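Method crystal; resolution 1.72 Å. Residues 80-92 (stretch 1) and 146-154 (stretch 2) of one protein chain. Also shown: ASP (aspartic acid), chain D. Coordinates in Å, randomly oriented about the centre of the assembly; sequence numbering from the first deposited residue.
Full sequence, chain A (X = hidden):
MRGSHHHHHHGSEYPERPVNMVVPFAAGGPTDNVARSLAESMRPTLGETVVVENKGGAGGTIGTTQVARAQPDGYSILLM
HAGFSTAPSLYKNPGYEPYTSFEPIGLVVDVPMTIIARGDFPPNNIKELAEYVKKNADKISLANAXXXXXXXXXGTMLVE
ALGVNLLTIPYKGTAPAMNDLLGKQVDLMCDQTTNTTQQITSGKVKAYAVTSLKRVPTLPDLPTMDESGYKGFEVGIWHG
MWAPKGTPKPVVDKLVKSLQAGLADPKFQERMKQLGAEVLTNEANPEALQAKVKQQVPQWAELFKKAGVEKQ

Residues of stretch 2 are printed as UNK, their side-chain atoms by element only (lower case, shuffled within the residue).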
# COMPACT_ATOMS: atom_id res chain seq x y z
N MSE A 80 6.56 4.93 0.51
CA MSE A 80 5.82 4.06 1.41
C MSE A 80 4.35 4.47 1.41
O MSE A 80 4.02 5.61 1.12
CB MSE A 80 6.43 4.13 2.82
CG MSE A 80 5.81 3.19 3.88
SE MSE A 80 5.67 1.32 3.33
CE MSE A 80 4.58 0.70 4.84
N HIS A 81 3.49 3.52 1.76
CA HIS A 81 2.05 3.73 1.73
C HIS A 81 1.46 3.93 3.13
O HIS A 81 2.20 4.10 4.10
CB HIS A 81 1.35 2.62 0.94
CG HIS A 81 1.54 1.24 1.50
ND1 HIS A 81 1.35 0.94 2.84
CD2 HIS A 81 1.85 0.07 0.89
CE1 HIS A 81 1.54 -0.36 3.02
NE2 HIS A 81 1.85 -0.91 1.86
N ALA A 82 0.13 3.91 3.21
CA ALA A 82 -0.61 4.15 4.45
C ALA A 82 -0.17 3.28 5.64
O ALA A 82 -0.44 3.61 6.79
CB ALA A 82 -2.12 3.98 4.21
N GLY A 83 0.50 2.16 5.35
CA GLY A 83 1.09 1.33 6.39
C GLY A 83 2.05 2.12 7.27
O GLY A 83 2.26 1.77 8.44
N PHE A 84 2.64 3.17 6.70
CA PHE A 84 3.45 4.13 7.47
C PHE A 84 2.67 4.63 8.68
O PHE A 84 3.25 4.83 9.74
CB PHE A 84 3.80 5.32 6.56
CG PHE A 84 4.69 6.34 7.18
CD1 PHE A 84 6.07 6.33 6.92
CD2 PHE A 84 4.17 7.37 7.96
CE1 PHE A 84 6.90 7.32 7.47
CE2 PHE A 84 4.99 8.36 8.52
CZ PHE A 84 6.36 8.33 8.27
N SER A 85 1.36 4.81 8.50
CA SER A 85 0.48 5.34 9.54
C SER A 85 -0.17 4.28 10.43
O SER A 85 -0.65 4.62 11.52
CB SER A 85 -0.58 6.29 8.93
OG SER A 85 -1.59 5.58 8.22
N THR A 86 -0.21 3.02 9.98
CA THR A 86 -0.77 1.97 10.84
C THR A 86 0.26 1.39 11.79
O THR A 86 -0.05 1.08 12.94
CB THR A 86 -1.41 0.81 10.02
OG1 THR A 86 -0.41 0.20 9.19
CG2 THR A 86 -2.49 1.33 9.07
N ALA A 87 1.50 1.24 11.31
CA ALA A 87 2.55 0.58 12.10
C ALA A 87 2.76 1.16 13.51
O ALA A 87 2.97 0.39 14.44
CB ALA A 87 3.88 0.53 11.32
N PRO A 88 2.69 2.48 13.69
CA PRO A 88 2.84 3.05 15.04
C PRO A 88 1.78 2.59 16.04
O PRO A 88 2.02 2.72 17.25
CB PRO A 88 2.74 4.56 14.79
CG PRO A 88 3.20 4.72 13.36
CD PRO A 88 2.57 3.54 12.67
N SER A 89 0.65 2.06 15.57
CA SER A 89 -0.38 1.51 16.47
C SER A 89 -0.28 -0.00 16.59
O SER A 89 -1.06 -0.62 17.32
CB SER A 89 -1.78 1.89 15.98
OG SER A 89 -1.93 3.30 15.97
N LEU A 90 0.68 -0.60 15.89
CA LEU A 90 0.76 -2.06 15.80
C LEU A 90 2.02 -2.61 16.42
O LEU A 90 2.10 -3.79 16.75
CB LEU A 90 0.68 -2.49 14.33
CG LEU A 90 -0.67 -2.22 13.65
CD1 LEU A 90 -0.56 -2.35 12.12
CD2 LEU A 90 -1.76 -3.14 14.22
N TYR A 91 3.03 -1.75 16.54
CA TYR A 91 4.30 -2.11 17.14
C TYR A 91 4.62 -1.18 18.29
O TYR A 91 4.46 0.04 18.16
CB TYR A 91 5.44 -1.99 16.12
CG TYR A 91 5.36 -2.97 14.98
CD1 TYR A 91 5.90 -4.25 15.10
CD2 TYR A 91 4.75 -2.62 13.77
CE1 TYR A 91 5.84 -5.16 14.06
CE2 TYR A 91 4.69 -3.53 12.71
CZ TYR A 91 5.23 -4.79 12.87
OH TYR A 91 5.19 -5.70 11.85
N LYS A 92 5.08 -1.75 19.39
CA LYS A 92 5.57 -0.96 20.51
C LYS A 92 6.70 -0.04 20.06
O LYS A 92 6.76 1.12 20.47
CB LYS A 92 6.03 -1.87 21.65
CG LYS A 92 4.89 -2.66 22.26
CD LYS A 92 5.25 -3.22 23.62
CE LYS A 92 4.02 -3.80 24.30
NZ LYS A 92 4.41 -4.84 25.30
N UNK A 146 2.50 -8.82 6.10
CA UNK A 146 3.02 -8.61 7.45
C UNK A 146 2.25 -7.53 8.19
O UNK A 146 1.61 -6.68 7.57
N UNK A 147 2.32 -7.55 9.53
CA UNK A 147 1.66 -6.55 10.37
C UNK A 147 2.19 -5.16 9.98
O UNK A 147 3.40 -4.92 9.97
c UNK A 147 1.93 -6.86 11.87
c UNK A 147 1.23 -8.16 12.27
c UNK A 147 1.45 -5.70 12.76
c UNK A 147 1.70 -8.74 13.59
N UNK A 148 1.27 -4.25 9.64
CA UNK A 148 1.67 -2.95 9.12
C UNK A 148 1.42 -2.76 7.63
O UNK A 148 1.47 -1.64 7.14
N UNK A 149 1.16 -3.85 6.90
CA UNK A 149 0.95 -3.77 5.45
C UNK A 149 -0.46 -3.30 5.12
O UNK A 149 -1.35 -3.31 5.97
c UNK A 149 1.22 -5.14 4.80
N UNK A 150 -0.67 -2.91 3.86
CA UNK A 150 -2.00 -2.55 3.36
C UNK A 150 -2.91 -3.78 3.42
O UNK A 150 -4.06 -3.71 3.86
c UNK A 150 -1.90 -2.02 1.92
N UNK A 151 -2.36 -4.91 2.97
CA UNK A 151 -3.10 -6.17 2.99
C UNK A 151 -3.39 -6.63 4.41
O UNK A 151 -4.36 -7.34 4.64
c UNK A 151 -2.32 -7.25 2.22
o UNK A 151 -0.99 -7.37 2.69
N UNK A 152 -2.55 -6.21 5.36
CA UNK A 152 -2.80 -6.50 6.77
C UNK A 152 -3.98 -5.68 7.31
O UNK A 152 -4.86 -6.22 7.99
c UNK A 152 -2.07 -7.28 9.95
c UNK A 152 -2.17 -5.42 11.10
c UNK A 152 -1.55 -6.25 7.62
c UNK A 152 -1.82 -6.26 9.10
n UNK A 152 -2.29 -6.73 11.19
n UNK A 152 -1.88 -5.11 9.85
N UNK A 153 -3.98 -4.38 7.02
CA UNK A 153 -5.07 -3.50 7.43
C UNK A 153 -6.41 -3.99 6.87
O UNK A 153 -7.38 -4.18 7.61
c UNK A 153 -4.80 -2.05 6.98
c UNK A 153 -5.63 0.26 6.48
c UNK A 153 -6.45 -0.91 8.55
c UNK A 153 -5.99 -1.07 7.08
N UNK A 154 -6.46 -4.22 5.56
CA UNK A 154 -7.70 -4.66 4.94
C UNK A 154 -8.09 -6.05 5.44
O UNK A 154 -9.26 -6.28 5.71
s UNK A 154 -9.10 -5.06 2.54
c UNK A 154 -7.57 -4.66 3.42
N ASP D . 2.16 -2.53 -0.80
CA ASP D . 2.80 -3.82 -0.39
C ASP D . 3.74 -4.34 -1.47
O ASP D . 4.02 -5.56 -1.53
CB ASP D . 1.75 -4.86 -0.07
CG ASP D . 0.94 -4.51 1.16
OD1 ASP D . -0.10 -5.18 1.38
OD2 ASP D . 1.27 -3.58 1.94
OXT ASP D . 4.20 -3.54 -2.28
O HOH W 1 -1.55 -2.38 8.65

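Position 146 has backbone atoms only. Its phi of 96° and psi of 158° would jam a CB against the carbonyl oxygen of the residue before. It is Gly146. It opens a type II turn, and its O accepts from N of position 149 at 2.9 Å.

Position 147 carries four side-chain carbons. They fork at the first, and one arm is two carbons long. Its CA-to-CB bond points toward stretch 1. The one-carbon arm lies 3.7 Å from Leu90 CB and 3.9 Å from Tyr91 CZ. The backbone O accepts a hydrogen bond from Tyr91 OH at 2.7 Å, near the plane of the ring. The branching pattern is isoleucine, Ile147, and the one-carbon arm is CG2.

Position 148 again has no side-chain atoms. Its phi is 107° and its psi -14°, angles at which a CB would meet the carbonyl oxygen of Ile147. Stretch 1 packs close to its backbone: Leu90 CD1 is 3.6 Å from N of position 148, and Gly83 CA is 3.1 Å from O of position 148. A CB on Gly83 would fall 2.3 Å from that same oxygen, so the approach depends on the bare CA there. Thr86 OG1 is also near O of position 148 at 3.3 Å, but the angle is too poor for a hydrogen bond. This is Gly148.

Position 149 has one side-chain carbon, and its CA-to-CB bond points away from stretch 1. It is Ala149. It closes the turn and sits at the N-cap position of the helix that follows. Its CB is 3.3 Å from OD2 of the bound aspartic acid.

Position 150 also has a single side-chain carbon. This carbon lies over one face of the His81 ring, 4.2 Å from the centroid, in a CH-pi contact. It is Ala150.

Position 151 has one carbon followed by one oxygen. Its CA-to-CB bond points away from stretch 1, and it makes no contact there. It is a serine, Ser151. Its OG and N donate to ligand OD1 at 2.7 and 2.8 Å.

Position 152 has one carbon and then a five-membered ring of three carbons and two nitrogens. A ring carbon lies 3.6 Å from Leu90 CD1. That is histidine, His152, and the carbon is CE1.

Position 153 has four carbons forked at the second. One end carbon lies 4.2 Å from Thr86 CG2. It is leucine, Leu153, and the carbon is CD2.

Position 154 has one carbon and one sulfur and is out of reach of stretch 1. It is Cys154, covalently bonded to a group elsewhere in the structure.

The contact buries 429 Å² in total. Tyr91 OH to Ile147 O is its one direct hydrogen bond; most of the rest is packing. Water 1 adds a polar link: it donates to Ala149 O at 2.8 Å and hydrogen-bonds Thr86 OG1 at 2.9 Å and His152 ND1 at 3.0 Å. The ligand joins the stretches too. His81 ND1 accepts from Gly83 N at 2.9 Å, while His81 NE2 donates to ligand OD2 at 2.7 Å. Ala150 N donates to the same OD2 at 2.8 Å. One carboxylate oxygen thus binds both stretches.

Stretch 2, residues 146-154: GIGAASHLC
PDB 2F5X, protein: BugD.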